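Galactonate dehydratase (Zobellia galactanivorans, PDB 5OLC) is a member of the enolase superfamily, related to mandelate racemase and muconate lactonizing enzyme, with a capping N-terminal domain and a barrel-like C-terminal domain. Local coordinates at residues F266-D277 against L293-H304. Residues are numbered along the deposited sequence; the frame is centred on the assembly and turned at random.
Sequences FDKDCVDIAQPD and LAQTYNVDLVPH
Ala274 and Leu301 sit side by side in two parallel strands of the enolase-superfamily barrel, and their neighbourhood illustrates a beta-alpha-beta crossover, with helix 283-296 linking the two strands. Three backbone bonds carry the pairing. Ala274 N gives to Asp300 O at 2.8 Å, and Ala274 O accepts from Val302 N at 3.1 Å. Beyond the strands, Pro276 O accepts from His304 N at 3.0 Å. A weak bond from Asp300 N to Asp272 O precedes them. Strand 273-274 is also bonded on its other flank, through Ile273 and Gln275 to Gly252, so it lies between two neighbours.

Apolar packing fills both sides of this pairing. On one, Ile273 CG2 lies against Val302 CG2 at 3.7 Å, the two side chains running alongside and pointing the same way; on the other, Pro276 CD meets Leu301 CD2. Towards the helices, the Phe266 ring lies among Ala294, Tyr297 and Val299, whose CG2 approaches Phe266 CD1 to 3.7 Å. Phe266 CB makes a CH-pi contact over one face of the Tyr297 ring, and the two ring planes are inclined at 31°.

Polar side chains meet at the two extremes. Near the helix ends, Tyr297 OH approaches Asp267 OD1 in a weak bond, with Lys263 holding the other carboxylate oxygen and Tyr297 of a second subunit also near the hydroxyl. Past the strands, His304 ND1 donates to the anti lone pair of Asp277 OD2 at 2.8 Å; with CG anti to the backbone N (chi1 179°), the imidazole reaches Asp277 OD2, which lies out of the ring plane.

The bond to Asp277 should restrict rotation of the imidazole and tie together the two segment ends past the strands.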
loop_
_atom_site.group_PDB
_atom_site.type_symbol
_atom_site.label_atom_id
_atom_site.label_comp_id
_atom_site.label_asym_id
_atom_site.label_seq_id
_atom_site.Cartn_x
_atom_site.Cartn_y
_atom_site.Cartn_z
ATOM N N PHE A 266 -5.850 -12.292 -10.363
ATOM C CA PHE A 266 -5.021 -12.892 -9.323
ATOM C C PHE A 266 -4.368 -11.861 -8.394
ATOM O O PHE A 266 -4.147 -12.175 -7.216
ATOM C CB PHE A 266 -3.939 -13.815 -9.938
ATOM C CG PHE A 266 -4.406 -14.989 -10.775
ATOM C CD1 PHE A 266 -5.475 -15.785 -10.362
ATOM C CD2 PHE A 266 -3.719 -15.357 -11.921
ATOM C CE1 PHE A 266 -5.881 -16.884 -11.119
ATOM C CE2 PHE A 266 -4.117 -16.468 -12.667
ATOM C CZ PHE A 266 -5.196 -17.224 -12.261
ATOM N N ASP A 267 -4.049 -10.645 -8.921
ATOM C CA ASP A 267 -3.413 -9.577 -8.153
ATOM C C ASP A 267 -4.314 -9.077 -7.063
ATOM O O ASP A 267 -3.831 -8.528 -6.072
ATOM C CB ASP A 267 -3.023 -8.402 -9.060
ATOM C CG ASP A 267 -1.659 -8.493 -9.713
ATOM O OD1 ASP A 267 -0.895 -9.417 -9.380
ATOM O OD2 ASP A 267 -1.347 -7.629 -10.530
ATOM N N LYS A 268 -5.624 -9.265 -7.243
ATOM C CA LYS A 268 -6.630 -8.802 -6.309
ATOM C C LYS A 268 -7.157 -9.917 -5.387
ATOM O O LYS A 268 -8.155 -9.700 -4.698
ATOM C CB LYS A 268 -7.761 -8.073 -7.058
ATOM C CG LYS A 268 -7.313 -6.885 -7.902
ATOM C CD LYS A 268 -8.400 -5.804 -8.002
ATOM C CE LYS A 268 -8.206 -4.630 -7.050
ATOM N NZ LYS A 268 -8.173 -3.321 -7.763
ATOM N N ASP A 269 -6.485 -11.094 -5.350
ATOM C CA ASP A 269 -6.835 -12.252 -4.496
ATOM C C ASP A 269 -8.364 -12.601 -4.503
ATOM O O ASP A 269 -8.943 -12.939 -3.458
ATOM C CB ASP A 269 -6.303 -12.031 -3.055
ATOM C CG ASP A 269 -5.680 -13.249 -2.371
ATOM O OD1 ASP A 269 -5.275 -14.205 -3.092
ATOM O OD2 ASP A 269 -5.593 -13.248 -1.110
ATOM N N CYS A 270 -8.989 -12.527 -5.707
ATOM C CA CYS A 270 -10.418 -12.733 -5.947
ATOM C C CYS A 270 -10.898 -14.164 -5.783
ATOM O O CYS A 270 -11.892 -14.406 -5.084
ATOM C CB CYS A 270 -10.802 -12.200 -7.322
ATOM S SG CYS A 270 -10.256 -10.510 -7.638
ATOM N N VAL A 271 -10.245 -15.100 -6.499
ATOM C CA VAL A 271 -10.690 -16.481 -6.573
ATOM C C VAL A 271 -9.765 -17.507 -5.908
ATOM O O VAL A 271 -8.554 -17.296 -5.765
ATOM C CB VAL A 271 -10.981 -16.877 -8.048
ATOM C CG1 VAL A 271 -12.124 -16.054 -8.619
ATOM C CG2 VAL A 271 -9.738 -16.775 -8.932
ATOM N N ASP A 272 -10.381 -18.640 -5.532
ATOM C CA ASP A 272 -9.756 -19.842 -5.014
ATOM C C ASP A 272 -9.458 -20.730 -6.239
ATOM O O ASP A 272 -8.428 -21.412 -6.262
ATOM C CB ASP A 272 -10.712 -20.567 -4.046
ATOM C CG ASP A 272 -10.767 -19.965 -2.667
ATOM O OD1 ASP A 272 -9.752 -20.059 -1.933
ATOM O OD2 ASP A 272 -11.825 -19.434 -2.302
ATOM N N ILE A 273 -10.366 -20.699 -7.256
ATOM C CA ILE A 273 -10.299 -21.461 -8.522
ATOM C C ILE A 273 -10.496 -20.518 -9.699
ATOM O O ILE A 273 -11.512 -19.821 -9.750
ATOM C CB ILE A 273 -11.381 -22.586 -8.596
ATOM C CG1 ILE A 273 -11.366 -23.525 -7.385
ATOM C CG2 ILE A 273 -11.280 -23.364 -9.891
ATOM C CD1 ILE A 273 -12.585 -23.476 -6.610
ATOM N N ALA A 274 -9.565 -20.539 -10.671
ATOM C CA ALA A 274 -9.657 -19.726 -11.887
ATOM C C ALA A 274 -10.280 -20.584 -12.986
ATOM O O ALA A 274 -9.841 -21.716 -13.190
ATOM C CB ALA A 274 -8.280 -19.248 -12.306
ATOM N N GLN A 275 -11.320 -20.072 -13.671
ATOM C CA GLN A 275 -12.023 -20.853 -14.680
ATOM C C GLN A 275 -11.956 -20.238 -16.084
ATOM O O GLN A 275 -12.994 -19.814 -16.596
ATOM C CB GLN A 275 -13.483 -21.146 -14.245
ATOM C CG GLN A 275 -13.579 -21.939 -12.947
ATOM C CD GLN A 275 -14.831 -22.759 -12.772
ATOM O OE1 GLN A 275 -15.445 -22.756 -11.702
ATOM N NE2 GLN A 275 -15.176 -23.572 -13.763
ATOM N N PRO A 276 -10.780 -20.213 -16.766
ATOM C CA PRO A 276 -10.762 -19.680 -18.147
ATOM C C PRO A 276 -11.382 -20.665 -19.140
ATOM O O PRO A 276 -11.211 -21.879 -18.984
ATOM C CB PRO A 276 -9.269 -19.472 -18.456
ATOM C CG PRO A 276 -8.522 -20.049 -17.320
ATOM C CD PRO A 276 -9.452 -20.717 -16.367
ATOM N N ASP A 277 -12.108 -20.159 -20.147
ATOM C CA ASP A 277 -12.651 -21.027 -21.184
ATOM C C ASP A 277 -11.634 -20.992 -22.323
ATOM O O ASP A 277 -11.281 -19.907 -22.805
ATOM C CB ASP A 277 -14.044 -20.565 -21.656
ATOM C CG ASP A 277 -14.776 -21.570 -22.540
ATOM O OD1 ASP A 277 -14.287 -21.845 -23.666
ATOM O OD2 ASP A 277 -15.855 -22.054 -22.122
ATOM N N LEU A 293 0.752 -18.730 -14.900
ATOM C CA LEU A 293 0.414 -17.624 -14.021
ATOM C C LEU A 293 -0.324 -18.147 -12.801
ATOM O O LEU A 293 0.095 -17.866 -11.676
ATOM C CB LEU A 293 -0.471 -16.618 -14.762
ATOM C CG LEU A 293 0.226 -15.395 -15.333
ATOM C CD1 LEU A 293 -0.751 -14.535 -16.086
ATOM C CD2 LEU A 293 0.841 -14.543 -14.227
ATOM N N ALA A 294 -1.404 -18.941 -13.012
ATOM C CA ALA A 294 -2.191 -19.533 -11.934
ATOM C C ALA A 294 -1.272 -20.216 -10.964
ATOM O O ALA A 294 -1.384 -19.955 -9.775
ATOM C CB ALA A 294 -3.202 -20.521 -12.493
ATOM N N GLN A 295 -0.292 -20.994 -11.493
ATOM C CA GLN A 295 0.750 -21.741 -10.771
ATOM C C GLN A 295 1.617 -20.835 -9.909
ATOM O O GLN A 295 1.781 -21.105 -8.726
ATOM C CB GLN A 295 1.612 -22.550 -11.758
ATOM C CG GLN A 295 2.694 -23.408 -11.111
ATOM C CD GLN A 295 2.930 -24.680 -11.886
ATOM O OE1 GLN A 295 3.425 -24.675 -13.024
ATOM N NE2 GLN A 295 2.566 -25.808 -11.283
ATOM N N THR A 296 2.176 -19.778 -10.506
ATOM C CA THR A 296 3.002 -18.770 -9.845
ATOM C C THR A 296 2.198 -18.137 -8.686
ATOM O O THR A 296 2.725 -18.000 -7.588
ATOM C CB THR A 296 3.457 -17.746 -10.901
ATOM O OG1 THR A 296 4.023 -18.430 -12.016
ATOM C CG2 THR A 296 4.393 -16.721 -10.372
ATOM N N TYR A 297 0.923 -17.806 -8.915
ATOM C CA TYR A 297 0.043 -17.229 -7.896
ATOM C C TYR A 297 -0.525 -18.278 -6.947
ATOM O O TYR A 297 -1.255 -17.920 -6.026
ATOM C CB TYR A 297 -1.094 -16.392 -8.539
ATOM C CG TYR A 297 -0.633 -15.029 -8.986
ATOM C CD1 TYR A 297 -0.504 -13.983 -8.079
ATOM C CD2 TYR A 297 -0.233 -14.804 -10.296
ATOM C CE1 TYR A 297 -0.065 -12.723 -8.483
ATOM C CE2 TYR A 297 0.250 -13.561 -10.704
ATOM C CZ TYR A 297 0.327 -12.522 -9.794
ATOM O OH TYR A 297 0.797 -11.302 -10.194
ATOM N N ASN A 298 -0.211 -19.557 -7.169
ATOM C CA ASN A 298 -0.688 -20.673 -6.342
ATOM C C ASN A 298 -2.253 -20.695 -6.192
ATOM O O ASN A 298 -2.801 -20.771 -5.087
ATOM C CB ASN A 298 0.060 -20.705 -4.978
ATOM C CG ASN A 298 1.550 -20.981 -5.094
ATOM O OD1 ASN A 298 1.983 -22.082 -5.461
ATOM N ND2 ASN A 298 2.372 -19.989 -4.769
ATOM N N VAL A 299 -2.940 -20.592 -7.338
ATOM C CA VAL A 299 -4.402 -20.607 -7.497
ATOM C C VAL A 299 -4.717 -21.767 -8.407
ATOM O O VAL A 299 -4.106 -21.879 -9.475
ATOM C CB VAL A 299 -4.982 -19.321 -8.150
ATOM C CG1 VAL A 299 -6.492 -19.231 -7.943
ATOM C CG2 VAL A 299 -4.288 -18.054 -7.656
ATOM N N ASP A 300 -5.724 -22.579 -8.033
ATOM C CA ASP A 300 -6.188 -23.739 -8.808
ATOM C C ASP A 300 -6.813 -23.288 -10.121
ATOM O O ASP A 300 -7.337 -22.173 -10.205
ATOM C CB ASP A 300 -7.246 -24.548 -8.032
ATOM C CG ASP A 300 -6.875 -24.922 -6.620
ATOM O OD1 ASP A 300 -6.806 -24.008 -5.762
ATOM O OD2 ASP A 300 -6.735 -26.137 -6.348
ATOM N N LEU A 301 -6.776 -24.177 -11.131
ATOM C CA LEU A 301 -7.357 -23.965 -12.461
ATOM C C LEU A 301 -8.248 -25.124 -12.837
ATOM O O LEU A 301 -7.793 -26.269 -12.895
ATOM C CB LEU A 301 -6.278 -23.789 -13.545
ATOM C CG LEU A 301 -6.663 -22.914 -14.718
ATOM C CD1 LEU A 301 -5.443 -22.196 -15.262
ATOM C CD2 LEU A 301 -7.375 -23.707 -15.796
ATOM N N VAL A 302 -9.519 -24.825 -13.091
ATOM C CA VAL A 302 -10.507 -25.778 -13.583
ATOM C C VAL A 302 -11.060 -25.004 -14.757
ATOM O O VAL A 302 -11.623 -23.941 -14.514
ATOM C CB VAL A 302 -11.619 -26.155 -12.559
ATOM C CG1 VAL A 302 -12.632 -27.121 -13.189
ATOM C CG2 VAL A 302 -11.034 -26.735 -11.272
ATOM N N PRO A 303 -10.833 -25.395 -16.026
ATOM C CA PRO A 303 -11.344 -24.567 -17.123
ATOM C C PRO A 303 -12.866 -24.582 -17.264
ATOM O O PRO A 303 -13.546 -25.467 -16.727
ATOM C CB PRO A 303 -10.616 -25.119 -18.349
ATOM C CG PRO A 303 -10.338 -26.519 -18.022
ATOM C CD PRO A 303 -10.140 -26.597 -16.533
ATOM N N HIS A 304 -13.398 -23.569 -17.948
ATOM C CA HIS A 304 -14.822 -23.485 -18.230
ATOM C C HIS A 304 -15.018 -24.154 -19.598
ATOM O O HIS A 304 -14.226 -23.894 -20.515
ATOM C CB HIS A 304 -15.284 -22.017 -18.250
ATOM C CG HIS A 304 -16.747 -21.838 -18.548
ATOM N ND1 HIS A 304 -17.186 -21.356 -19.781
ATOM C CD2 HIS A 304 -17.825 -22.078 -17.764
ATOM C CE1 HIS A 304 -18.509 -21.330 -19.705
ATOM N NE2 HIS A 304 -18.942 -21.758 -18.513
#